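Local coordinates for effector protein HopAB2 (PDB 3TL8) that is recognised by the Pto resistance protein of tomato, eliciting immunity, and in susceptible plants suppresses programmed cell death as a virulence factor, this piece holding its BAK1-binding domain, at residues E39-A42 against A43-L47; G51-L54 against E55-R58. All coordinates share one frame; numbering follows the deposited sequence.

Contact 1: E39-A42 against A43-L47; sequences EADA and ALRGL
Asp41 and Arg45, one turn apart on helix 29-49, form a salt bridge in which Asp41 OD1 meets Arg45 NH1 at 2.8 Å. The carboxylate reaches this position with CG anti to the backbone N (chi1 -169°), which carries it along the helix toward the arginine. Arg45 in turn bends at chi3 (-58°), and its guanidinium doubles back over the preceding turn. Ala42 CA lies against one face of the guanidinium, offset toward its rim and 3.4 Å from NH2, while the carboxylate and guanidinium planes are 33° apart. Beneath the ion pair runs ordinary alpha-helical bonding: Arg45 N donates to Asp41 O at 2.7 Å and Leu44 N to Ala40 O at 2.8 Å, so Asp41 and Arg45 are joined through both backbone and side chains. The tight side of the helix is mostly apolar. There Ala43 CB packs on the carbonyls of the preceding turn, 3.2 Å from Glu39 O, and also touches Ile84 of the Gly83-Pro86 motif that interacts with Pto kinase. Leu44 packs on Leu106 of helix 98-109, whose Asn101, against Ala40, is the polar exception. By contrast, Glu39, Ala42 and Arg45 lie on the solvent side, where the exposed Glu39 carboxylate stays clear of residues 43-47. An i to i+4 acid-base pair with the acid nearer the N-terminus suits the helix dipole, and probably adds modestly to helix stability at this polar surface.

Contact 2: G51-L54 against E55-R58; sequences GVNL and EHLR
The N-terminal cap of helix 54-65 is formed here, with Asn53 in the N-cap position at the end of the short link from helix 29-49. Its side-chain OD1 accepts a weak bond from His56 N at 3.3 Å, with an N-H...O angle of 141°; the position of His56 N is uncertain in the model, so the length is approximate. A chi1 of -165° swings the amide away from its own N and over the start of the helix. Asn53 ND2 lies over one face of the His56 imidazole, the amide and ring planes nearly parallel, but the model is overcrowded at this spot and the stacking is doubtful in detail. This is an N-cap bond, from the side chain of the N-cap residue to the amide of the third helical residue (N3). Just before it, Gly51, with positive phi, is the C-prime residue of the Schellman motif that closes helix 29-49, so one helix ends and the next is capped within a few residues of the host-recognition (Pto-interaction) region. Leu57 N is shared between Asn53 O at 3.1 Å and Leu54 O at 2.7 Å, both weak bonds. Arg58 N to Leu54 O, at 2.9 Å and 161°, is the first well-formed helical bond. On the inner side Leu57 CD2 lies 4.2 Å from both Val52 CG1 and Leu54 CD2, and Leu57 continues onto Leu106 of helix 98-109 as Leu54 does onto Met109. Within the helix, Glu55 OE1 and Arg58 NH1 make a long salt bridge of 3.6 Å. Arg58 NE also bonds weakly to Asn107 OD1 of helix 98-109.

Both contacts are local and follow one another along the chain, contact 1 within helix 29-49 and contact 2 at the start of helix 54-65. Contact 1 is partly buried; contact 2 lies nearer the surface, with Leu57 as its buried residue. The two meet directly: Leu47 O and Val52 N, 3.1 Å apart, probably share a hydrogen bond, and Leu44 CD1 packs on Leu54 CD1 at 4.1 Å. Both contacts also send leucines onto helix 98-109. Their polar chemistry differs with position. Mid-helix, regular backbone bonds are joined by a short ion pair, whereas at the helix start an asparagine side chain supplies a weak capping bond.

Contact 1: E39-A42 against A43-L47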
ATOM      1  N   GLU B  39       8.636 -22.281  -6.640  1.00 56.47           N
ATOM      2  CA  GLU B  39       8.953 -22.532  -5.243  1.00 54.94           C
ATOM      3  C   GLU B  39       7.687 -22.813  -4.442  1.00 57.24           C
ATOM      4  O   GLU B  39       7.715 -23.564  -3.462  1.00 67.68           O
ATOM      5  CB  GLU B  39       9.691 -21.343  -4.628  1.00 62.20           C
ATOM      6  CG  GLU B  39      11.176 -21.286  -4.943  1.00 78.72           C
ATOM      7  CD  GLU B  39      11.859 -20.094  -4.287  1.00 95.36           C
ATOM      8  OE1 GLU B  39      11.148 -19.254  -3.689  1.00 98.65           O
ATOM      9  OE2 GLU B  39      13.104 -19.996  -4.368  1.00 99.38           O
ATOM     10  N   ALA B  40       6.581 -22.209  -4.856  1.00 45.04           N
ATOM     11  CA  ALA B  40       5.316 -22.392  -4.166  1.00 47.26           C
ATOM     12  C   ALA B  40       4.722 -23.757  -4.465  1.00 54.81           C
ATOM     13  O   ALA B  40       4.214 -24.417  -3.565  1.00 65.90           O
ATOM     14  CB  ALA B  40       4.340 -21.297  -4.538  1.00 47.38           C
ATOM     15  N   ASP B  41       4.772 -24.175  -5.725  1.00 53.84           N
ATOM     16  CA  ASP B  41       4.253 -25.485  -6.104  1.00 61.00           C
ATOM     17  C   ASP B  41       5.101 -26.619  -5.496  1.00 59.44           C
ATOM     18  O   ASP B  41       4.561 -27.618  -5.014  1.00 46.70           O
ATOM     19  CB  ASP B  41       4.156 -25.634  -7.631  1.00 71.25           C
ATOM     20  CG  ASP B  41       3.381 -26.887  -8.055  1.00 94.21           C
ATOM     21  OD1 ASP B  41       3.660 -27.989  -7.530  1.00 99.14           O
ATOM     22  OD2 ASP B  41       2.479 -26.771  -8.915  1.00103.84           O
ATOM     23  N   ALA B  42       6.422 -26.461  -5.518  1.00 51.88           N
ATOM     24  CA  ALA B  42       7.294 -27.437  -4.887  1.00 61.06           C
ATOM     25  C   ALA B  42       6.937 -27.538  -3.402  1.00 66.65           C
ATOM     26  O   ALA B  42       6.953 -28.624  -2.818  1.00 75.29           O
ATOM     27  CB  ALA B  42       8.758 -27.055  -5.073  1.00 54.44           C
ATOM     28  N   ALA B  43       6.602 -26.395  -2.814  1.00 54.46           N
ATOM     29  CA  ALA B  43       6.244 -26.309  -1.407  1.00 57.58           C
ATOM     30  C   ALA B  43       4.894 -26.957  -1.160  1.00 64.09           C
ATOM     31  O   ALA B  43       4.704 -27.659  -0.167  1.00 69.33           O
ATOM     32  CB  ALA B  43       6.216 -24.853  -0.963  1.00 55.44           C
ATOM     33  N   LEU B  44       3.956 -26.714  -2.068  1.00 60.79           N
ATOM     34  CA  LEU B  44       2.629 -27.307  -1.973  1.00 59.82           C
ATOM     35  C   LEU B  44       2.694 -28.817  -2.173  1.00 68.65           C
ATOM     36  O   LEU B  44       1.979 -29.569  -1.513  1.00 74.60           O
ATOM     37  CB  LEU B  44       1.706 -26.700  -3.015  1.00 55.41           C
ATOM     38  CG  LEU B  44       0.307 -27.295  -3.053  1.00 57.91           C
ATOM     39  CD1 LEU B  44      -0.456 -26.868  -1.820  1.00 61.20           C
ATOM     40  CD2 LEU B  44      -0.413 -26.866  -4.312  1.00 59.92           C
ATOM     41  N   ARG B  45       3.552 -29.257  -3.088  1.00 72.48           N
ATOM     42  CA  ARG B  45       3.739 -30.684  -3.325  1.00 74.13           C
ATOM     43  C   ARG B  45       4.118 -31.374  -2.029  1.00 80.07           C
ATOM     44  O   ARG B  45       3.557 -32.413  -1.692  1.00 86.44           O
ATOM     45  CB  ARG B  45       4.816 -30.937  -4.377  1.00 73.70           C
ATOM     46  CG  ARG B  45       4.282 -31.084  -5.787  1.00 80.25           C
ATOM     47  CD  ARG B  45       5.301 -31.770  -6.683  1.00 82.81           C
ATOM     48  NE  ARG B  45       6.566 -31.044  -6.734  1.00 75.40           N
ATOM     49  CZ  ARG B  45       6.790 -30.006  -7.529  1.00 71.93           C
ATOM     50  NH1 ARG B  45       5.828 -29.574  -8.330  1.00 79.71           N
ATOM     51  NH2 ARG B  45       7.968 -29.397  -7.522  1.00 67.35           N
ATOM     52  N   GLY B  46       5.064 -30.783  -1.303  1.00 80.55           N
ATOM     53  CA  GLY B  46       5.514 -31.325  -0.032  1.00 82.17           C
ATOM     54  C   GLY B  46       4.413 -31.393   1.014  1.00 84.85           C
ATOM     55  O   GLY B  46       4.288 -32.393   1.727  1.00 88.25           O
ATOM     56  N   LEU B  47       3.615 -30.331   1.103  1.00 76.52           N
ATOM     57  CA  LEU B  47       2.512 -30.276   2.057  1.00 72.95           C
ATOM     58  C   LEU B  47       1.470 -31.347   1.744  1.00 70.87           C
ATOM     59  O   LEU B  47       0.833 -31.884   2.648  1.00 74.87           O
ATOM     60  CB  LEU B  47       1.853 -28.890   2.058  1.00 69.10           C
ATOM     61  CG  LEU B  47       2.756 -27.664   2.211  1.00 66.01           C
ATOM     62  CD1 LEU B  47       1.967 -26.401   1.930  1.00 64.87           C
ATOM     63  CD2 LEU B  47       3.402 -27.611   3.586  1.00 69.81           C
TER

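Contact 2: G51-L54 against E55-R58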
ATOM      1  N   GLY B  51       0.679 -35.184   4.075  1.00 79.42           N
ATOM      2  CA  GLY B  51      -0.679 -35.397   4.547  1.00 81.09           C
ATOM      3  C   GLY B  51      -1.289 -34.202   5.249  1.00 84.98           C
ATOM      4  O   GLY B  51      -2.310 -34.325   5.931  1.00 82.55           O
ATOM      5  N   VAL B  52      -0.659 -33.041   5.086  1.00 86.42           N
ATOM      6  CA  VAL B  52      -1.172 -31.807   5.666  1.00 77.72           C
ATOM      7  C   VAL B  52      -2.620 -31.623   5.241  1.00 76.18           C
ATOM      8  O   VAL B  52      -3.001 -31.960   4.118  1.00 75.09           O
ATOM      9  CB  VAL B  52      -0.333 -30.582   5.231  1.00 75.64           C
ATOM     10  CG1 VAL B  52      -1.018 -29.287   5.639  1.00 70.45           C
ATOM     11  CG2 VAL B  52       1.077 -30.652   5.818  1.00 73.24           C
ATOM     12  N   ASN B  53      -3.441 -31.113   6.147  1.00 79.75           N
ATOM     13  CA  ASN B  53      -4.817 -30.821   5.793  1.00 92.84           C
ATOM     14  C   ASN B  53      -4.856 -29.517   5.001  1.00 94.34           C
ATOM     15  O   ASN B  53      -4.481 -28.460   5.513  1.00 81.03           O
ATOM     16  CB  ASN B  53      -5.698 -30.742   7.041  1.00 99.81           C
ATOM     17  CG  ASN B  53      -7.181 -30.799   6.709  1.00110.76           C
ATOM     18  OD1 ASN B  53      -7.585 -30.578   5.564  1.00110.84           O
ATOM     19  ND2 ASN B  53      -8.000 -31.082   7.714  1.00117.96           N
ATOM     20  N   LEU B  54      -5.305 -29.602   3.751  1.00100.53           N
ATOM     21  CA  LEU B  54      -5.210 -28.479   2.817  1.00 97.14           C
ATOM     22  C   LEU B  54      -6.437 -27.562   2.769  1.00 99.94           C
ATOM     23  O   LEU B  54      -6.292 -26.342   2.830  1.00 99.64           O
ATOM     24  CB  LEU B  54      -4.833 -28.971   1.415  1.00 85.07           C
ATOM     25  CG  LEU B  54      -3.437 -29.593   1.335  1.00 78.37           C
ATOM     26  CD1 LEU B  54      -2.946 -29.630  -0.096  1.00 76.33           C
ATOM     27  CD2 LEU B  54      -2.453 -28.827   2.207  1.00 75.51           C
ATOM     28  N   GLU B  55      -7.633 -28.133   2.651  1.00101.79           N
ATOM     29  CA  GLU B  55      -8.850 -27.334   2.765  1.00109.47           C
ATOM     30  C   GLU B  55      -8.887 -26.722   4.160  1.00111.69           C
ATOM     31  O   GLU B  55      -9.568 -25.724   4.410  1.00112.12           O
ATOM     32  CB  GLU B  55     -10.099 -28.180   2.505  1.00118.24           C
ATOM     33  CG  GLU B  55     -10.432 -28.394   1.023  1.00121.76           C
ATOM     34  CD  GLU B  55     -11.113 -27.188   0.382  1.00118.58           C
ATOM     35  OE1 GLU B  55     -11.303 -26.165   1.078  1.00116.37           O
ATOM     36  OE2 GLU B  55     -11.464 -27.269  -0.817  1.00114.80           O
ATOM     37  N   HIS B  56      -8.141 -27.350   5.063  1.00109.54           N
ATOM     38  CA  HIS B  56      -7.894 -26.829   6.399  1.00102.32           C
ATOM     39  C   HIS B  56      -7.037 -25.596   6.257  1.00 84.18           C
ATOM     40  O   HIS B  56      -7.319 -24.551   6.831  1.00 75.56           O
ATOM     41  CB  HIS B  56      -7.076 -27.855   7.175  1.00106.81           C
ATOM     42  CG  HIS B  56      -7.521 -28.060   8.586  1.00109.89           C
ATOM     43  ND1 HIS B  56      -8.806 -28.432   8.915  1.00111.68           N
ATOM     44  CD2 HIS B  56      -6.840 -27.980   9.753  1.00112.93           C
ATOM     45  CE1 HIS B  56      -8.903 -28.554  10.227  1.00113.39           C
ATOM     46  NE2 HIS B  56      -7.724 -28.286  10.759  1.00113.47           N
ATOM     47  N   LEU B  57      -5.977 -25.755   5.472  1.00 84.55           N
ATOM     48  CA  LEU B  57      -4.886 -24.795   5.382  1.00 86.77           C
ATOM     49  C   LEU B  57      -5.287 -23.469   4.745  1.00 87.72           C
ATOM     50  O   LEU B  57      -4.852 -22.406   5.188  1.00 84.70           O
ATOM     51  CB  LEU B  57      -3.705 -25.414   4.630  1.00 81.44           C
ATOM     52  CG  LEU B  57      -2.489 -24.508   4.448  1.00 87.88           C
ATOM     53  CD1 LEU B  57      -2.322 -23.606   5.648  1.00 90.34           C
ATOM     54  CD2 LEU B  57      -1.223 -25.313   4.195  1.00 91.90           C
ATOM     55  N   ARG B  58      -6.113 -23.535   3.706  1.00 89.45           N
ATOM     56  CA  ARG B  58      -6.644 -22.334   3.079  1.00 91.60           C
ATOM     57  C   ARG B  58      -6.944 -21.304   4.162  1.00 91.58           C
ATOM     58  O   ARG B  58      -6.556 -20.141   4.058  1.00 92.45           O
ATOM     59  CB  ARG B  58      -7.938 -22.670   2.336  1.00 95.36           C
ATOM     60  CG  ARG B  58      -7.930 -22.393   0.846  1.00 94.24           C
ATOM     61  CD  ARG B  58      -9.240 -22.858   0.237  1.00 98.43           C
ATOM     62  NE  ARG B  58      -9.346 -22.524  -1.178  1.00110.04           N
ATOM     63  CZ  ARG B  58     -10.392 -22.839  -1.938  1.00115.36           C
ATOM     64  NH1 ARG B  58     -11.415 -23.499  -1.411  1.00118.41           N
ATOM     65  NH2 ARG B  58     -10.416 -22.494  -3.222  1.00109.59           N
TER